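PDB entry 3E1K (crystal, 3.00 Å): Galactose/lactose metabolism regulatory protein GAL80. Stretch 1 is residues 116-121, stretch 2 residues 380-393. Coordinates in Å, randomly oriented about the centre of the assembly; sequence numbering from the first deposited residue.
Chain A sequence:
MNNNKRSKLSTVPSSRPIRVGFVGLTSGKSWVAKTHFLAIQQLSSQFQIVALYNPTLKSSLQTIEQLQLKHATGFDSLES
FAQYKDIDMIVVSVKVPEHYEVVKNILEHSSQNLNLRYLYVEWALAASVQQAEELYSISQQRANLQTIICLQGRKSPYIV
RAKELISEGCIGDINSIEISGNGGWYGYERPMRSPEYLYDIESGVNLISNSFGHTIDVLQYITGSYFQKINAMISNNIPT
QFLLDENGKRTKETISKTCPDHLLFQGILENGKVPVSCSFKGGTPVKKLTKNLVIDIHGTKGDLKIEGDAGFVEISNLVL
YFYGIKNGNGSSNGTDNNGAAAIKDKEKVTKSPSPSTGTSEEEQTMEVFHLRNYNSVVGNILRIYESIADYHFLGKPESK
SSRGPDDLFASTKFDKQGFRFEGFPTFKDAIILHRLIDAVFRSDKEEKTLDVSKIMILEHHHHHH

Stretch 1 (116-121) LRYLYV
Stretch 2, residues 380-393: NILRIYESIADYHF

The most unusual feature of this contact in GAL80 is an overcrowded corner where the start of a strand, and the loop residue before it, meet a helix: Tyr118 OH lies 2.2 Å from His392 ND1, too short for a hydrogen bond, and Arg117 NH2 lies 2.8 Å from His392 CE1. Both approaches are clashes in a 3.00 Å model and carry no energetic meaning. What remains is a worked example of a general principle: a strand packs on a helix through alternate residues, while the helix answers with side chains spaced three or four apart.

Residues 118-121 are extended, with phi/psi running from -140/141 at Tyr118 through -131/106 and -92/153 to -157/165 at Val121; Arg117, just before, is at -113/-16. The second stretch continues a helix begun earlier in the chain, held by backbone bonds such as Tyr385 N to Ile381 O (3.0 Å), Ala389 N to Tyr385 O (2.8 Å) and His392 N to Ile388 O (2.9 Å). The two axes run nearly antiparallel, at 166°, and approach to 11.9 Å. The register follows from this direction: CA of Arg117 is 9.6 Å from CA of His392, CA of Tyr118 is 9.1 Å from CA of Ile388, and CA of Tyr120 is 9.8 Å from CA of Tyr385.

Because strand side chains alternate, Tyr118 and Tyr120 both point toward the helix, whereas Leu119 and Val121 do not reach it. Tyr120, chi1 t (-158°) and chi2 124°, reaches across to the helix, slanting toward its earlier turns. Its CD1 is 4.3 Å from Ile388 CD1, its CE1 3.8 Å from Tyr385 CE1, and its OH 3.5 Å from Ile384 CG2 and 4.0 Å from Ile381 CG2. Tyr385 (chi1 m, -85°; chi2 61°) leaves the helix sideways, but its end comes nearer, and the two tyrosine rings meet obliquely, centroids 5.4 Å apart and planes at 38°. Ile381, Ile384 and Ile388 all adopt m at chi1, with chi2 of 100°, -104° and -164°.

Tyr118 differs, with chi1 m (-40°) and chi2 70°, and its ring runs toward the later turns. Its edge is directed at the face of His392 (chi1 t, 176°; chi2 74°) in an offset edge-to-face pair, centroids 5.3 Å apart and planes at 86°. Tyr118 CE2 also lies 4.3 Å from Tyr391 CE2, at the edge of the Tyr391 ring (chi1 t, chi2 87°).

No hydrogen bond crosses the contact. Its 386 Å² of buried surface, summed over both sides, comes chiefly from Tyr120, Tyr118 and His392.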

ATOM      1  N   LEU A 116     -32.811 -12.883 -29.562  1.00 59.18           N
ATOM      2  CA  LEU A 116     -31.961 -12.107 -28.715  1.00100.00           C
ATOM      3  C   LEU A 116     -31.393 -13.190 -27.898  1.00 12.24           C
ATOM      4  O   LEU A 116     -32.091 -13.822 -27.153  1.00100.00           O
ATOM      5  CB  LEU A 116     -32.750 -11.154 -27.820  1.00  6.98           C
ATOM      6  CG  LEU A 116     -31.911 -10.393 -26.794  1.00 89.18           C
ATOM      7  CD1 LEU A 116     -31.240  -9.273 -27.359  1.00  1.00           C
ATOM      8  CD2 LEU A 116     -32.682  -9.936 -25.636  1.00 37.25           C
ATOM      9  N   ARG A 117     -30.123 -13.442 -28.055  1.00 56.68           N
ATOM     10  CA  ARG A 117     -29.513 -14.421 -27.223  1.00  1.00           C
ATOM     11  C   ARG A 117     -28.527 -13.733 -26.319  1.00 66.23           C
ATOM     12  O   ARG A 117     -28.119 -14.314 -25.357  1.00  1.00           O
ATOM     13  CB  ARG A 117     -28.848 -15.494 -28.067  1.00 46.95           C
ATOM     14  CG  ARG A 117     -29.701 -16.705 -28.312  1.00 10.22           C
ATOM     15  CD  ARG A 117     -30.286 -16.759 -29.724  1.00100.00           C
ATOM     16  NE  ARG A 117     -29.252 -16.746 -30.749  1.00 26.12           N
ATOM     17  CZ  ARG A 117     -28.992 -17.755 -31.564  1.00100.00           C
ATOM     18  NH1 ARG A 117     -29.701 -18.860 -31.483  1.00100.00           N
ATOM     19  NH2 ARG A 117     -28.028 -17.655 -32.455  1.00100.00           N
ATOM     20  N   TYR A 118     -28.143 -12.494 -26.618  1.00  1.00           N
ATOM     21  CA  TYR A 118     -27.128 -11.880 -25.799  1.00  1.00           C
ATOM     22  C   TYR A 118     -27.415 -10.432 -25.528  1.00  1.00           C
ATOM     23  O   TYR A 118     -27.725  -9.649 -26.424  1.00 39.05           O
ATOM     24  CB  TYR A 118     -25.791 -11.994 -26.513  1.00 60.90           C
ATOM     25  CG  TYR A 118     -25.517 -13.297 -27.224  1.00 32.69           C
ATOM     26  CD1 TYR A 118     -26.222 -13.630 -28.370  1.00 35.48           C
ATOM     27  CD2 TYR A 118     -24.590 -14.225 -26.721  1.00 35.22           C
ATOM     28  CE1 TYR A 118     -25.960 -14.801 -29.027  1.00  1.00           C
ATOM     29  CE2 TYR A 118     -24.315 -15.417 -27.372  1.00 35.41           C
ATOM     30  CZ  TYR A 118     -25.027 -15.701 -28.512  1.00 38.06           C
ATOM     31  OH  TYR A 118     -24.834 -16.901 -29.145  1.00 52.82           O
ATOM     32  N   LEU A 119     -27.117 -10.052 -24.286  1.00 96.97           N
ATOM     33  CA  LEU A 119     -27.289  -8.695 -23.770  1.00 50.75           C
ATOM     34  C   LEU A 119     -26.006  -8.271 -23.084  1.00 43.28           C
ATOM     35  O   LEU A 119     -25.798  -8.652 -21.939  1.00 11.84           O
ATOM     36  CB  LEU A 119     -28.317  -8.706 -22.656  1.00  1.00           C
ATOM     37  CG  LEU A 119     -28.706  -7.355 -22.079  1.00 21.00           C
ATOM     38  CD1 LEU A 119     -29.741  -6.717 -23.021  1.00100.00           C
ATOM     39  CD2 LEU A 119     -29.316  -7.844 -20.785  1.00  1.00           C
ATOM     40  N   TYR A 120     -25.262  -7.399 -23.720  1.00100.00           N
ATOM     41  CA  TYR A 120     -24.027  -6.871 -23.242  1.00  1.00           C
ATOM     42  C   TYR A 120     -24.300  -5.611 -22.498  1.00 35.99           C
ATOM     43  O   TYR A 120     -25.237  -4.915 -22.730  1.00 40.47           O
ATOM     44  CB  TYR A 120     -23.262  -6.530 -24.470  1.00 20.75           C
ATOM     45  CG  TYR A 120     -21.814  -6.431 -24.367  1.00  1.20           C
ATOM     46  CD1 TYR A 120     -21.027  -7.171 -25.161  1.00 10.61           C
ATOM     47  CD2 TYR A 120     -21.237  -5.529 -23.561  1.00 35.60           C
ATOM     48  CE1 TYR A 120     -19.723  -7.064 -25.111  1.00  1.00           C
ATOM     49  CE2 TYR A 120     -19.927  -5.415 -23.512  1.00100.00           C
ATOM     50  CZ  TYR A 120     -19.172  -6.191 -24.288  1.00100.00           C
ATOM     51  OH  TYR A 120     -17.828  -6.078 -24.248  1.00 28.12           O
ATOM     52  N   VAL A 121     -23.441  -5.314 -21.580  1.00  8.92           N
ATOM     53  CA  VAL A 121     -23.527  -4.093 -20.771  1.00100.00           C
ATOM     54  C   VAL A 121     -22.133  -3.804 -20.250  1.00  1.00           C
ATOM     55  O   VAL A 121     -21.251  -4.678 -20.302  1.00 30.25           O
ATOM     56  CB  VAL A 121     -24.507  -4.332 -19.608  1.00  6.68           C
ATOM     57  CG1 VAL A 121     -24.674  -3.100 -18.696  1.00  1.00           C
ATOM     58  CG2 VAL A 121     -25.842  -4.706 -20.175  1.00 37.09           C
ATOM     59  N   ASN A 380      -8.961  -4.120 -26.422  1.00100.00           N
ATOM     60  CA  ASN A 380      -9.600  -4.817 -25.346  1.00 30.36           C
ATOM     61  C   ASN A 380     -11.038  -5.172 -25.494  1.00  3.46           C
ATOM     62  O   ASN A 380     -11.359  -6.368 -25.270  1.00  4.33           O
ATOM     63  CB  ASN A 380      -9.240  -4.195 -24.019  1.00 18.02           C
ATOM     64  CG  ASN A 380      -7.850  -4.592 -23.605  1.00  1.00           C
ATOM     65  OD1 ASN A 380      -7.201  -5.416 -24.264  1.00 36.76           O
ATOM     66  ND2 ASN A 380      -7.377  -4.013 -22.515  1.00 67.79           N
ATOM     67  N   ILE A 381     -11.890  -4.203 -25.875  1.00 19.48           N
ATOM     68  CA  ILE A 381     -13.249  -4.649 -26.078  1.00 15.14           C
ATOM     69  C   ILE A 381     -13.264  -5.747 -27.173  1.00100.00           C
ATOM     70  O   ILE A 381     -13.897  -6.820 -26.997  1.00  8.48           O
ATOM     71  CB  ILE A 381     -14.203  -3.470 -26.398  1.00 10.12           C
ATOM     72  CG1 ILE A 381     -14.275  -2.561 -25.174  1.00  1.00           C
ATOM     73  CG2 ILE A 381     -15.581  -3.985 -26.818  1.00 22.41           C
ATOM     74  CD1 ILE A 381     -13.412  -1.289 -25.224  1.00100.00           C
ATOM     75  N   LEU A 382     -12.545  -5.499 -28.270  1.00  5.31           N
ATOM     76  CA  LEU A 382     -12.476  -6.445 -29.343  1.00 10.13           C
ATOM     77  C   LEU A 382     -12.257  -7.826 -28.788  1.00  6.19           C
ATOM     78  O   LEU A 382     -12.853  -8.782 -29.269  1.00  1.00           O
ATOM     79  CB  LEU A 382     -11.224  -6.169 -30.144  1.00 18.16           C
ATOM     80  CG  LEU A 382     -11.635  -6.659 -31.541  1.00 36.92           C
ATOM     81  CD1 LEU A 382     -11.187  -5.556 -32.501  1.00100.00           C
ATOM     82  CD2 LEU A 382     -10.756  -7.927 -31.561  1.00 15.99           C
ATOM     83  N   ARG A 383     -11.415  -7.988 -27.811  1.00 12.87           N
ATOM     84  CA  ARG A 383     -11.130  -9.306 -27.328  1.00  1.00           C
ATOM     85  C   ARG A 383     -12.268  -9.847 -26.595  1.00  6.78           C
ATOM     86  O   ARG A 383     -12.340 -11.001 -26.339  1.00  1.63           O
ATOM     87  CB  ARG A 383      -9.979  -9.263 -26.408  1.00  1.00           C
ATOM     88  CG  ARG A 383      -8.881  -9.909 -26.954  1.00  1.00           C
ATOM     89  CD  ARG A 383      -7.733  -9.196 -26.624  1.00  1.00           C
ATOM     90  NE  ARG A 383      -6.646 -10.057 -26.926  1.00100.00           N
ATOM     91  CZ  ARG A 383      -5.536  -9.665 -27.506  1.00100.00           C
ATOM     92  NH1 ARG A 383      -4.582 -10.542 -27.779  1.00100.00           N
ATOM     93  NH2 ARG A 383      -5.385  -8.393 -27.805  1.00100.00           N
ATOM     94  N   ILE A 384     -13.186  -9.004 -26.218  1.00 15.93           N
ATOM     95  CA  ILE A 384     -14.344  -9.593 -25.529  1.00 11.22           C
ATOM     96  C   ILE A 384     -15.426 -10.008 -26.516  1.00 17.04           C
ATOM     97  O   ILE A 384     -16.197 -10.927 -26.289  1.00 14.86           O
ATOM     98  CB  ILE A 384     -15.136  -8.559 -24.774  1.00 67.40           C
ATOM     99  CG1 ILE A 384     -14.302  -8.058 -23.594  1.00100.00           C
ATOM    100  CG2 ILE A 384     -16.374  -9.241 -24.160  1.00 79.64           C
ATOM    101  CD1 ILE A 384     -14.760  -8.653 -22.262  1.00  8.04           C
ATOM    102  N   TYR A 385     -15.451  -9.254 -27.603  1.00  2.19           N
ATOM    103  CA  TYR A 385     -16.394  -9.610 -28.671  1.00100.00           C
ATOM    104  C   TYR A 385     -15.905 -10.993 -29.187  1.00  1.00           C
ATOM    105  O   TYR A 385     -16.725 -11.908 -29.405  1.00 64.24           O
ATOM    106  CB  TYR A 385     -16.374  -8.556 -29.792  1.00100.00           C
ATOM    107  CG  TYR A 385     -17.280  -7.393 -29.501  1.00  6.03           C
ATOM    108  CD1 TYR A 385     -17.054  -6.607 -28.374  1.00100.00           C
ATOM    109  CD2 TYR A 385     -18.391  -7.105 -30.310  1.00 15.09           C
ATOM    110  CE1 TYR A 385     -17.849  -5.541 -28.081  1.00  5.58           C
ATOM    111  CE2 TYR A 385     -19.209  -6.018 -30.017  1.00 27.19           C
ATOM    112  CZ  TYR A 385     -18.936  -5.262 -28.893  1.00  1.00           C
ATOM    113  OH  TYR A 385     -19.728  -4.207 -28.494  1.00 15.62           O
ATOM    114  N   GLU A 386     -14.596 -11.209 -29.372  1.00100.00           N
ATOM    115  CA  GLU A 386     -14.233 -12.540 -29.845  1.00  1.00           C
ATOM    116  C   GLU A 386     -14.720 -13.542 -28.814  1.00  9.28           C
ATOM    117  O   GLU A 386     -15.395 -14.429 -29.299  1.00 13.65           O
ATOM    118  CB  GLU A 386     -12.756 -12.843 -30.109  1.00 56.25           C
ATOM    119  CG  GLU A 386     -12.001 -11.820 -30.904  1.00 48.36           C
ATOM    120  CD  GLU A 386     -10.523 -11.763 -30.567  1.00 81.50           C
ATOM    121  OE1 GLU A 386     -10.027 -12.268 -29.525  1.00 92.51           O
ATOM    122  OE2 GLU A 386      -9.856 -11.211 -31.453  1.00 95.29           O
ATOM    123  N   SER A 387     -14.356 -13.477 -27.513  1.00 96.29           N
ATOM    124  CA  SER A 387     -14.814 -14.485 -26.556  1.00  1.00           C
ATOM    125  C   SER A 387     -16.296 -14.853 -26.781  1.00 10.05           C
ATOM    126  O   SER A 387     -16.758 -16.007 -26.613  1.00 42.98           O
ATOM    127  CB  SER A 387     -14.520 -14.096 -25.110  1.00  1.00           C
ATOM    128  OG  SER A 387     -13.460 -14.932 -24.616  1.00100.00           O
ATOM    129  N   ILE A 388     -17.049 -13.834 -27.204  1.00100.00           N
ATOM    130  CA  ILE A 388     -18.465 -14.025 -27.416  1.00 52.26           C
ATOM    131  C   ILE A 388     -18.665 -14.801 -28.693  1.00 14.03           C
ATOM    132  O   ILE A 388     -19.271 -15.860 -28.632  1.00 48.12           O
ATOM    133  CB  ILE A 388     -19.290 -12.765 -27.481  1.00 71.14           C
ATOM    134  CG1 ILE A 388     -19.607 -12.116 -26.144  1.00 53.65           C
ATOM    135  CG2 ILE A 388     -20.487 -13.021 -28.458  1.00  1.00           C
ATOM    136  CD1 ILE A 388     -20.723 -11.195 -26.513  1.00 61.07           C
ATOM    137  N   ALA A 389     -18.174 -14.301 -29.812  1.00 35.28           N
ATOM    138  CA  ALA A 389     -18.210 -15.019 -31.071  1.00  1.00           C
ATOM    139  C   ALA A 389     -17.811 -16.523 -30.869  1.00  3.05           C
ATOM    140  O   ALA A 389     -18.447 -17.428 -31.418  1.00 37.75           O
ATOM    141  CB  ALA A 389     -17.163 -14.325 -31.878  1.00  6.14           C
ATOM    142  N   ASP A 390     -16.679 -16.699 -30.200  1.00  1.00           N
ATOM    143  CA  ASP A 390     -16.127 -18.014 -29.938  1.00 88.15           C
ATOM    144  C   ASP A 390     -17.314 -18.911 -29.609  1.00 10.17           C
ATOM    145  O   ASP A 390     -17.847 -19.616 -30.422  1.00 40.23           O
ATOM    146  CB  ASP A 390     -15.215 -17.895 -28.714  1.00 98.15           C
ATOM    147  CG  ASP A 390     -13.873 -17.302 -29.068  1.00 68.02           C
ATOM    148  OD1 ASP A 390     -13.507 -17.080 -30.265  1.00 72.85           O
ATOM    149  OD2 ASP A 390     -13.101 -17.052 -28.121  1.00 63.62           O
ATOM    150  N   TYR A 391     -17.637 -18.859 -28.332  1.00100.00           N
ATOM    151  CA  TYR A 391     -18.737 -19.582 -27.778  1.00 21.22           C
ATOM    152  C   TYR A 391     -19.904 -19.527 -28.740  1.00  7.86           C
ATOM    153  O   TYR A 391     -20.551 -20.519 -29.005  1.00 36.48           O
ATOM    154  CB  TYR A 391     -19.132 -18.632 -26.666  1.00100.00           C
ATOM    155  CG  TYR A 391     -20.280 -19.029 -25.814  1.00100.00           C
ATOM    156  CD1 TYR A 391     -20.081 -19.834 -24.709  1.00100.00           C
ATOM    157  CD2 TYR A 391     -21.537 -18.513 -26.068  1.00  3.27           C
ATOM    158  CE1 TYR A 391     -21.118 -20.106 -23.866  1.00100.00           C
ATOM    159  CE2 TYR A 391     -22.577 -18.762 -25.219  1.00 62.32           C
ATOM    160  CZ  TYR A 391     -22.362 -19.575 -24.136  1.00 45.93           C
ATOM    161  OH  TYR A 391     -23.473 -19.789 -23.356  1.00 41.69           O
ATOM    162  N   HIS A 392     -20.255 -18.439 -29.349  1.00 98.16           N
ATOM    163  CA  HIS A 392     -21.424 -18.559 -30.223  1.00 13.16           C
ATOM    164  C   HIS A 392     -21.118 -19.345 -31.461  1.00  1.00           C
ATOM    165  O   HIS A 392     -21.643 -20.400 -31.653  1.00100.00           O
ATOM    166  CB  HIS A 392     -22.014 -17.196 -30.558  1.00100.00           C
ATOM    167  CG  HIS A 392     -23.153 -17.228 -31.524  1.00100.00           C
ATOM    168  ND1 HIS A 392     -24.405 -17.668 -31.182  1.00 14.97           N
ATOM    169  CD2 HIS A 392     -23.235 -16.825 -32.811  1.00100.00           C
ATOM    170  CE1 HIS A 392     -25.203 -17.559 -32.223  1.00 19.68           C
ATOM    171  NE2 HIS A 392     -24.515 -17.050 -33.224  1.00 51.16           N
ATOM    172  N   PHE A 393     -20.272 -18.867 -32.341  1.00100.00           N
ATOM    173  CA  PHE A 393     -20.039 -19.647 -33.538  1.00 15.52           C
ATOM    174  C   PHE A 393     -19.327 -20.924 -33.245  1.00 49.55           C
ATOM    175  O   PHE A 393     -18.820 -21.534 -34.155  1.00 72.33           O
ATOM    176  CB  PHE A 393     -19.152 -18.896 -34.491  1.00100.00           C
ATOM    177  CG  PHE A 393     -19.881 -18.068 -35.462  1.00 17.02           C
ATOM    178  CD1 PHE A 393     -19.429 -17.959 -36.741  1.00 59.72           C
ATOM    179  CD2 PHE A 393     -20.995 -17.398 -35.089  1.00 43.52           C
ATOM    180  CE1 PHE A 393     -20.070 -17.200 -37.613  1.00100.00           C
ATOM    181  CE2 PHE A 393     -21.642 -16.640 -35.958  1.00100.00           C
ATOM    182  CZ  PHE A 393     -21.185 -16.528 -37.227  1.00100.00           C
TER